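Local atomic coordinates of lipid-transfer protein (Thermomonospora curvata, PDB entry 6OK1), a protein that is a lipid-transfer protein of the thiolase superfamily whose precise role is not established. Residues A[198-203]-A[208-213]; A[89-94]-A[245-250]; A[38-43]-A[357-362]. One frame throughout, in Å; residues are numbered along the deposited sequence.

Contact 1 of 3, residues A[198-203]-A[208-213]; sequences DHQNSR and PLHLLD
The imidazole of His210 lies under the last turn of helix 196-201, where Gln200 CA sits over one of its faces, 4.3 Å from the ring centroid and 26° off the normal, a CH-pi contact. The carbonyl oxygen of His199 covers the same ring toward its rim. At the ring edge His210 ND1 donates a hydrogen bond to Ser202 O, 2.7 Å away and almost straight at 177°, consistent with a proton on ND1. A water joins His210 NE2 to Gln200 OE1, and Trp204 stacks on the ring. Within the thiolase N-terminal family region, seven residues separate the end of the helix from strand 209-210, and the chain folds back so that Leu211 N hydrogen-bonds to Arg203 O at 2.8 Å. His199, its CG anti to the backbone N (chi1 171°), reaches across to Asp213, whose OD1 accepts from His199 NE2 at 2.7 Å. That donor lies above the carboxylate plane, although the oxygen lies in the imidazole plane. Thr298 also binds OD1, while OD2 takes the backbone N of His210, so three donors fix the carboxylate. On the other side of the ring, Gln200 NE2 donates to His199 ND1 at 2.9 Å, holding the imidazole from both nitrogens. Leu212 CD1 packs 3.8 Å from His199 CA, and Ser202 OG donates to His199 O while receiving a weak bond from Leu212 N.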
loop_
_atom_site.group_PDB
_atom_site.type_symbol
_atom_site.label_atom_id
_atom_site.label_comp_id
_atom_site.label_asym_id
_atom_site.label_seq_id
_atom_site.Cartn_x
_atom_site.Cartn_y
_atom_site.Cartn_z
ATOM N N ASP A 198 3.374 -34.493 21.544
ATOM C CA ASP A 198 4.002 -33.215 21.861
ATOM C C ASP A 198 3.019 -32.072 21.660
ATOM O O ASP A 198 2.969 -31.119 22.452
ATOM C CB ASP A 198 5.210 -32.950 20.963
ATOM C CG ASP A 198 6.409 -33.814 21.293
ATOM O OD1 ASP A 198 6.556 -34.239 22.453
ATOM O OD2 ASP A 198 7.206 -34.058 20.369
ATOM N N HIS A 199 2.284 -32.127 20.556
ATOM C CA HIS A 199 1.332 -31.075 20.226
ATOM C C HIS A 199 0.238 -30.995 21.280
ATOM O O HIS A 199 -0.090 -29.914 21.783
ATOM C CB HIS A 199 0.764 -31.360 18.840
ATOM C CG HIS A 199 -0.377 -30.483 18.464
ATOM N ND1 HIS A 199 -1.677 -30.790 18.795
ATOM C CD2 HIS A 199 -0.422 -29.310 17.791
ATOM C CE1 HIS A 199 -2.480 -29.849 18.336
ATOM N NE2 HIS A 199 -1.743 -28.938 17.721
ATOM N N GLN A 200 -0.277 -32.148 21.687
ATOM C CA GLN A 200 -1.400 -32.189 22.616
ATOM C C GLN A 200 -0.982 -31.788 24.018
ATOM O O GLN A 200 -1.799 -31.244 24.769
ATOM C CB GLN A 200 -2.012 -33.588 22.613
ATOM C CG GLN A 200 -2.739 -33.923 21.340
ATOM C CD GLN A 200 -3.948 -33.030 21.144
ATOM O OE1 GLN A 200 -4.947 -33.158 21.872
ATOM N NE2 GLN A 200 -3.856 -32.094 20.186
ATOM N N ASN A 201 0.283 -32.041 24.383
ATOM C CA ASN A 201 0.815 -31.654 25.687
ATOM C C ASN A 201 1.208 -30.184 25.755
ATOM O O ASN A 201 1.399 -29.667 26.860
ATOM C CB ASN A 201 2.037 -32.515 26.030
ATOM C CG ASN A 201 1.658 -33.955 26.372
ATOM O OD1 ASN A 201 0.573 -34.204 26.888
ATOM N ND2 ASN A 201 2.545 -34.899 26.070
ATOM N N SER A 202 1.353 -29.504 24.615
ATOM C CA SER A 202 1.787 -28.119 24.653
ATOM C C SER A 202 0.660 -27.236 25.178
ATOM O O SER A 202 -0.518 -27.509 24.968
ATOM C CB SER A 202 2.260 -27.640 23.277
ATOM O OG SER A 202 1.234 -27.541 22.303
ATOM N N ARG A 203 1.046 -26.166 25.863
ATOM C CA ARG A 203 0.105 -25.378 26.648
ATOM C C ARG A 203 -0.938 -24.716 25.751
ATOM O O ARG A 203 -0.700 -24.465 24.571
ATOM C CB ARG A 203 0.850 -24.311 27.451
ATOM C CG ARG A 203 1.351 -23.154 26.614
ATOM C CD ARG A 203 2.210 -22.214 27.426
ATOM N NE ARG A 203 1.470 -21.709 28.571
ATOM C CZ ARG A 203 1.989 -20.913 29.495
ATOM N NH1 ARG A 203 3.250 -20.504 29.395
ATOM N NH2 ARG A 203 1.251 -20.544 30.526
ATOM N N PRO A 208 -9.362 -23.229 20.617
ATOM C CA PRO A 208 -8.788 -24.592 20.620
ATOM C C PRO A 208 -7.352 -24.708 20.115
ATOM O O PRO A 208 -6.984 -25.758 19.574
ATOM C CB PRO A 208 -9.727 -25.335 19.681
ATOM C CG PRO A 208 -10.043 -24.285 18.627
ATOM C CD PRO A 208 -10.194 -23.009 19.414
ATOM N N LEU A 209 -6.561 -23.651 20.250
ATOM C CA LEU A 209 -5.190 -23.624 19.734
ATOM C C LEU A 209 -4.184 -23.839 20.863
ATOM O O LEU A 209 -4.146 -23.068 21.830
ATOM C CB LEU A 209 -4.887 -22.297 19.030
ATOM C CG LEU A 209 -5.422 -22.139 17.608
ATOM C CD1 LEU A 209 -6.918 -22.251 17.538
ATOM C CD2 LEU A 209 -4.973 -20.805 17.047
ATOM N N HIS A 210 -3.331 -24.848 20.692
ATOM C CA HIS A 210 -2.161 -25.081 21.518
ATOM C C HIS A 210 -1.014 -24.176 21.069
ATOM O O HIS A 210 -1.003 -23.643 19.961
ATOM C CB HIS A 210 -1.701 -26.538 21.391
ATOM C CG HIS A 210 -2.656 -27.552 21.950
ATOM N ND1 HIS A 210 -2.504 -28.084 23.210
ATOM C CD2 HIS A 210 -3.734 -28.169 21.410
ATOM C CE1 HIS A 210 -3.463 -28.968 23.435
ATOM N NE2 HIS A 210 -4.239 -29.022 22.365
ATOM N N LEU A 211 0.019 -24.108 21.900
ATOM C CA LEU A 211 1.244 -23.420 21.497
ATOM C C LEU A 211 1.765 -23.934 20.157
ATOM O O LEU A 211 2.148 -23.144 19.288
ATOM C CB LEU A 211 2.286 -23.602 22.591
ATOM C CG LEU A 211 3.651 -23.009 22.301
ATOM C CD1 LEU A 211 3.553 -21.529 22.018
ATOM C CD2 LEU A 211 4.524 -23.253 23.495
ATOM N N LEU A 212 1.746 -25.251 19.945
ATOM C CA LEU A 212 2.300 -25.785 18.713
ATOM C C LEU A 212 1.353 -25.668 17.506
ATOM O O LEU A 212 1.731 -26.101 16.418
ATOM C CB LEU A 212 2.749 -27.250 18.930
ATOM C CG LEU A 212 4.087 -27.345 19.660
ATOM C CD1 LEU A 212 4.351 -28.768 20.077
ATOM C CD2 LEU A 212 5.221 -26.840 18.781
ATOM N N ASP A 213 0.171 -25.034 17.652
ATOM C CA ASP A 213 -0.647 -24.629 16.504
ATOM C C ASP A 213 -0.244 -23.273 15.950
ATOM O O ASP A 213 -0.784 -22.860 14.914
ATOM C CB ASP A 213 -2.127 -24.562 16.899
ATOM C CG ASP A 213 -2.700 -25.920 17.149
ATOM O OD1 ASP A 213 -2.512 -26.768 16.265
ATOM O OD2 ASP A 213 -3.300 -26.125 18.224
HETATM O O HOH W 1 -6.059 -31.016 22.984
#

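Contact 2 of 3, residues A[89-94]-A[245-250]; sequences TVQQAA and AAQGSG
Gln91 NE2 is gripped from two sides: it donates to Ala245 O at 3.0 Å and to a water that in turn accepts from the backbone N of Gln247 at 2.9 Å. The direct bond is bent, with 143° at the hydrogen, and the amide nitrogen stands 49° out of the carbonyl plane of Ala245, so the donor comes from above that plane, away from the lone-pair directions. The side chain arrives there because CG is anti to the backbone N and the chain continues extended, carrying the amide along the strand past Ala246 CA. Nearer the helix the contact is apolar: Gln91 CB and Ala245 CB meet at 3.8 Å, and Gln91 CG lies equally close to that methyl. Helix 86-98 here packs on strand 240-248 of the mixed sheet in the thiolase-fold core, the short axes approaching to 7.5 Å with 127° between their directions. Val90 and Ala94 extend the packing onto Ile242 of the same strand. The other end of the Gln91 amide turns to Gln247. Gln91 OE1 touches Gln247 CG at 3.5 Å, the two side chains crossing at about a right angle with their amide planes nearly perpendicular. A second water donates to Gln91 OE1 at 2.8 Å, accepts from Gln92 NE2 and makes a weak bond to Gln247 OE1. Both oxygen and nitrogen of the buried Gln91 amide are thereby satisfied, which is consistent with one orientation of the amide. Gln247 OE1 has its stronger partner in Phe76 N of the second subunit, and Gln92 NE2 bonds to Gln92 OE1 of that subunit, placing this water beside the subunit interface.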
loop_
_atom_site.group_PDB
_atom_site.type_symbol
_atom_site.label_atom_id
_atom_site.label_comp_id
_atom_site.label_asym_id
_atom_site.label_seq_id
_atom_site.Cartn_x
_atom_site.Cartn_y
_atom_site.Cartn_z
ATOM N N THR A 89 1.605 -10.193 -4.683
ATOM C CA THR A 89 2.754 -9.449 -5.196
ATOM C C THR A 89 3.247 -10.076 -6.486
ATOM O O THR A 89 3.638 -9.378 -7.433
ATOM C CB THR A 89 3.907 -9.358 -4.185
ATOM O OG1 THR A 89 4.514 -10.642 -3.986
ATOM C CG2 THR A 89 3.458 -8.732 -2.871
ATOM N N VAL A 90 3.183 -11.408 -6.565
ATOM C CA VAL A 90 3.578 -12.090 -7.784
ATOM C C VAL A 90 2.542 -11.891 -8.893
ATOM O O VAL A 90 2.914 -11.761 -10.062
ATOM C CB VAL A 90 3.827 -13.576 -7.493
ATOM C CG1 VAL A 90 4.133 -14.330 -8.800
ATOM C CG2 VAL A 90 4.992 -13.730 -6.519
ATOM N N GLN A 91 1.242 -11.877 -8.565
ATOM C CA GLN A 91 0.243 -11.498 -9.565
ATOM C C GLN A 91 0.555 -10.131 -10.153
ATOM O O GLN A 91 0.519 -9.946 -11.377
ATOM C CB GLN A 91 -1.169 -11.494 -8.987
ATOM C CG GLN A 91 -2.201 -11.315 -10.089
ATOM C CD GLN A 91 -3.544 -10.957 -9.560
ATOM O OE1 GLN A 91 -3.671 -10.020 -8.771
ATOM N NE2 GLN A 91 -4.569 -11.676 -9.987
ATOM N N GLN A 92 0.839 -9.146 -9.283
ATOM C CA GLN A 92 1.220 -7.812 -9.743
ATOM C C GLN A 92 2.342 -7.875 -10.761
ATOM O O GLN A 92 2.248 -7.288 -11.845
ATOM C CB GLN A 92 1.620 -6.945 -8.548
ATOM C CG GLN A 92 0.463 -6.419 -7.725
ATOM C CD GLN A 92 -0.196 -5.234 -8.403
ATOM O OE1 GLN A 92 0.495 -4.341 -8.904
ATOM N NE2 GLN A 92 -1.499 -5.248 -8.489
ATOM N N ALA A 93 3.403 -8.594 -10.432
ATOM C CA ALA A 93 4.553 -8.676 -11.310
ATOM C C ALA A 93 4.186 -9.343 -12.628
ATOM O O ALA A 93 4.591 -8.885 -13.700
ATOM C CB ALA A 93 5.667 -9.436 -10.600
ATOM N N ALA A 94 3.427 -10.433 -12.556
ATOM C CA ALA A 94 3.004 -11.130 -13.772
ATOM C C ALA A 94 2.152 -10.239 -14.663
ATOM O O ALA A 94 2.273 -10.279 -15.889
ATOM C CB ALA A 94 2.229 -12.395 -13.402
ATOM N N ALA A 245 -2.609 -16.915 -11.053
ATOM C CA ALA A 245 -2.283 -15.889 -10.062
ATOM C C ALA A 245 -3.553 -15.115 -9.807
ATOM O O ALA A 245 -4.117 -14.547 -10.745
ATOM C CB ALA A 245 -1.175 -14.965 -10.568
ATOM N N ALA A 246 -4.005 -15.084 -8.553
ATOM C CA ALA A 246 -5.333 -14.577 -8.265
ATOM C C ALA A 246 -5.361 -13.947 -6.881
ATOM O O ALA A 246 -4.635 -14.381 -5.969
ATOM C CB ALA A 246 -6.376 -15.705 -8.321
ATOM N N GLN A 247 -6.241 -12.956 -6.738
ATOM C CA GLN A 247 -6.620 -12.342 -5.465
ATOM C C GLN A 247 -8.068 -12.678 -5.162
ATOM O O GLN A 247 -8.860 -12.943 -6.062
ATOM C CB GLN A 247 -6.507 -10.820 -5.501
ATOM C CG GLN A 247 -5.105 -10.297 -5.540
ATOM C CD GLN A 247 -5.073 -8.779 -5.447
ATOM O OE1 GLN A 247 -5.469 -8.059 -6.374
ATOM N NE2 GLN A 247 -4.627 -8.276 -4.310
ATOM N N GLY A 248 -8.423 -12.604 -3.888
ATOM C CA GLY A 248 -9.793 -12.840 -3.502
ATOM C C GLY A 248 -10.150 -12.194 -2.187
ATOM O O GLY A 248 -9.445 -12.357 -1.187
ATOM N N SER A 249 -11.263 -11.480 -2.193
ATOM C CA SER A 249 -11.866 -10.926 -0.991
ATOM C C SER A 249 -13.346 -11.243 -1.066
ATOM O O SER A 249 -13.960 -11.070 -2.120
ATOM C CB SER A 249 -11.605 -9.426 -0.915
ATOM O OG SER A 249 -12.138 -8.851 0.270
ATOM N N GLY A 250 -13.910 -11.757 0.038
ATOM C CA GLY A 250 -15.250 -12.300 0.000
ATOM C C GLY A 250 -16.305 -11.302 0.385
ATOM O O GLY A 250 -16.040 -10.160 0.760
HETATM O O HOH W 2 -2.960 -7.608 -7.644
HETATM O O HOH W 3 -7.462 -12.103 -9.191
#

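Contact 3 of 3, residues A[38-43]-A[357-362]; sequences IADAGL and LVRGTS
Asp40 and Arg359 form a salt bridge in which one carboxylate oxygen meets two guanidinium nitrogens. Arg359 NH2 lies 2.9 Å from Asp40 OD2, with 159° at the hydrogen, and approaches nearly along the C-O axis of that oxygen. Arg359 NH1 adds a weak bond to the same Asp40 OD2 at 3.3 Å, whereas Asp40 OD1 stays 4.2 Å from Arg359 NH1, so the groups do not pair side by side through both oxygens. Asp40 OD2 sits at the guanidinium edge, close to its plane; the carboxylate plane is turned 39° from it. With chi1 of -169° Asp40 directs its carboxylate to meet the extended Arg359, which comes from the opposite direction.

Both residues stand at helix C-termini in the thiolase fold, Asp40 on helix 26-40 and Arg359 on helix 348-359. Each helix is closed by a Schellman motif, with Gly42 and Gly360 in positive phi; the bridge links the N-terminal and C-terminal family regions at the surface.

Other hydrogen bonds hold the carboxylate. A water takes a bond from Arg359 NH1 at 3.1 Å and donates to Asp40 OD1, spanning the two groups beside the direct bridge. Asp40 OD1 also accepts a hydrogen bond from His237 NE2, whose residue packs against Arg359, and Asp40 OD2 accepts one from Ile13 N. With donors on both oxygens, the anionic form of Asp40 is probably favoured.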
loop_
_atom_site.group_PDB
_atom_site.type_symbol
_atom_site.label_atom_id
_atom_site.label_comp_id
_atom_site.label_asym_id
_atom_site.label_seq_id
_atom_site.Cartn_x
_atom_site.Cartn_y
_atom_site.Cartn_z
ATOM N N ILE A 38 18.100 -11.569 -7.736
ATOM C CA ILE A 38 18.556 -11.071 -9.026
ATOM C C ILE A 38 19.703 -11.936 -9.539
ATOM O O ILE A 38 19.713 -12.371 -10.699
ATOM C CB ILE A 38 18.968 -9.593 -8.889
ATOM C CG1 ILE A 38 17.725 -8.711 -8.639
ATOM C CG2 ILE A 38 19.731 -9.109 -10.116
ATOM C CD1 ILE A 38 18.021 -7.277 -8.184
ATOM N N ALA A 39 20.693 -12.179 -8.682
ATOM C CA ALA A 39 21.819 -13.029 -9.069
ATOM C C ALA A 39 21.349 -14.441 -9.388
ATOM O O ALA A 39 21.860 -15.082 -10.314
ATOM C CB ALA A 39 22.858 -13.047 -7.954
ATOM N N ASP A 40 20.374 -14.940 -8.635
ATOM C CA ASP A 40 19.856 -16.280 -8.876
ATOM C C ASP A 40 19.216 -16.386 -10.250
ATOM O O ASP A 40 19.252 -17.456 -10.867
ATOM C CB ASP A 40 18.835 -16.646 -7.801
ATOM C CG ASP A 40 18.449 -18.110 -7.839
ATOM O OD1 ASP A 40 19.335 -18.973 -7.674
ATOM O OD2 ASP A 40 17.254 -18.406 -8.024
ATOM N N ALA A 41 18.618 -15.301 -10.736
ATOM C CA ALA A 41 18.013 -15.285 -12.063
ATOM C C ALA A 41 19.029 -15.038 -13.170
ATOM O O ALA A 41 18.642 -14.889 -14.338
ATOM C CB ALA A 41 16.915 -14.226 -12.130
ATOM N N GLY A 42 20.305 -14.967 -12.824
ATOM C CA GLY A 42 21.331 -14.678 -13.806
ATOM C C GLY A 42 21.247 -13.295 -14.395
ATOM O O GLY A 42 21.639 -13.100 -15.550
ATOM N N LEU A 43 20.731 -12.330 -13.638
ATOM C CA LEU A 43 20.547 -10.955 -14.080
ATOM C C LEU A 43 21.415 -10.007 -13.245
ATOM O O LEU A 43 22.148 -10.419 -12.334
ATOM C CB LEU A 43 19.068 -10.558 -13.993
ATOM C CG LEU A 43 18.073 -11.315 -14.885
ATOM C CD1 LEU A 43 16.605 -10.944 -14.544
ATOM C CD2 LEU A 43 18.356 -11.025 -16.338
ATOM N N LEU A 357 10.157 -26.685 -5.843
ATOM C CA LEU A 357 9.461 -27.909 -6.224
ATOM C C LEU A 357 9.358 -28.012 -7.744
ATOM O O LEU A 357 9.619 -29.082 -8.319
ATOM C CB LEU A 357 8.079 -27.945 -5.566
ATOM C CG LEU A 357 8.045 -28.197 -4.054
ATOM C CD1 LEU A 357 6.659 -27.841 -3.469
ATOM C CD2 LEU A 357 8.378 -29.621 -3.743
ATOM N N VAL A 358 9.029 -26.896 -8.418
ATOM C CA VAL A 358 8.957 -26.913 -9.881
ATOM C C VAL A 358 10.336 -27.177 -10.479
ATOM O O VAL A 358 10.473 -27.937 -11.449
ATOM C CB VAL A 358 8.352 -25.599 -10.406
ATOM C CG1 VAL A 358 8.455 -25.531 -11.937
ATOM C CG2 VAL A 358 6.899 -25.485 -9.972
ATOM N N ARG A 359 11.372 -26.548 -9.924
ATOM C CA ARG A 359 12.738 -26.756 -10.387
ATOM C C ARG A 359 13.238 -28.162 -10.109
ATOM O O ARG A 359 14.152 -28.625 -10.804
ATOM C CB ARG A 359 13.691 -25.763 -9.706
ATOM C CG ARG A 359 13.506 -24.316 -10.067
ATOM C CD ARG A 359 14.428 -23.448 -9.205
ATOM N NE ARG A 359 14.439 -22.047 -9.598
ATOM C CZ ARG A 359 15.201 -21.125 -9.020
ATOM N NH1 ARG A 359 16.017 -21.478 -8.036
ATOM N NH2 ARG A 359 15.146 -19.870 -9.429
ATOM N N GLY A 360 12.666 -28.847 -9.117
ATOM C CA GLY A 360 13.192 -30.123 -8.648
ATOM C C GLY A 360 14.207 -30.016 -7.534
ATOM O O GLY A 360 14.878 -31.008 -7.221
ATOM N N THR A 361 14.312 -28.856 -6.887
ATOM C CA THR A 361 15.404 -28.573 -5.970
ATOM C C THR A 361 14.958 -28.425 -4.518
ATOM O O THR A 361 15.735 -27.950 -3.687
ATOM C CB THR A 361 16.139 -27.316 -6.420
ATOM O OG1 THR A 361 15.239 -26.198 -6.417
ATOM C CG2 THR A 361 16.696 -27.503 -7.851
ATOM N N SER A 362 13.752 -28.868 -4.174
ATOM C CA SER A 362 13.354 -28.853 -2.774
ATOM C C SER A 362 14.193 -29.834 -1.956
ATOM O O SER A 362 14.533 -30.924 -2.423
ATOM C CB SER A 362 11.877 -29.212 -2.634
ATOM O OG SER A 362 11.578 -29.478 -1.276
HETATM O O HOH W 4 18.452 -20.840 -6.243
#

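Overall arrangement
The three contacts are separate, with no atoms touching between them. Contact 2 lies nearest the middle of the chain, its centre about 12 Å from the chain centre, whereas contact 3 is about 18 Å and contact 1 about 23 Å away. Contacts 1 and 2 fall on opposite sides of that centre, their centres about 33 Å apart. Contacts 2 and 3 are closer, with centres about 21 Å and nearest atoms about 12 Å apart; contacts 1 and 3 are the most widely spaced, at about 36 Å between centres. In sequence, contact 3 spans the other two. Ile38 of contact 3 packs against Val48, which forms the sodium ion site with Ile70 and Glu72.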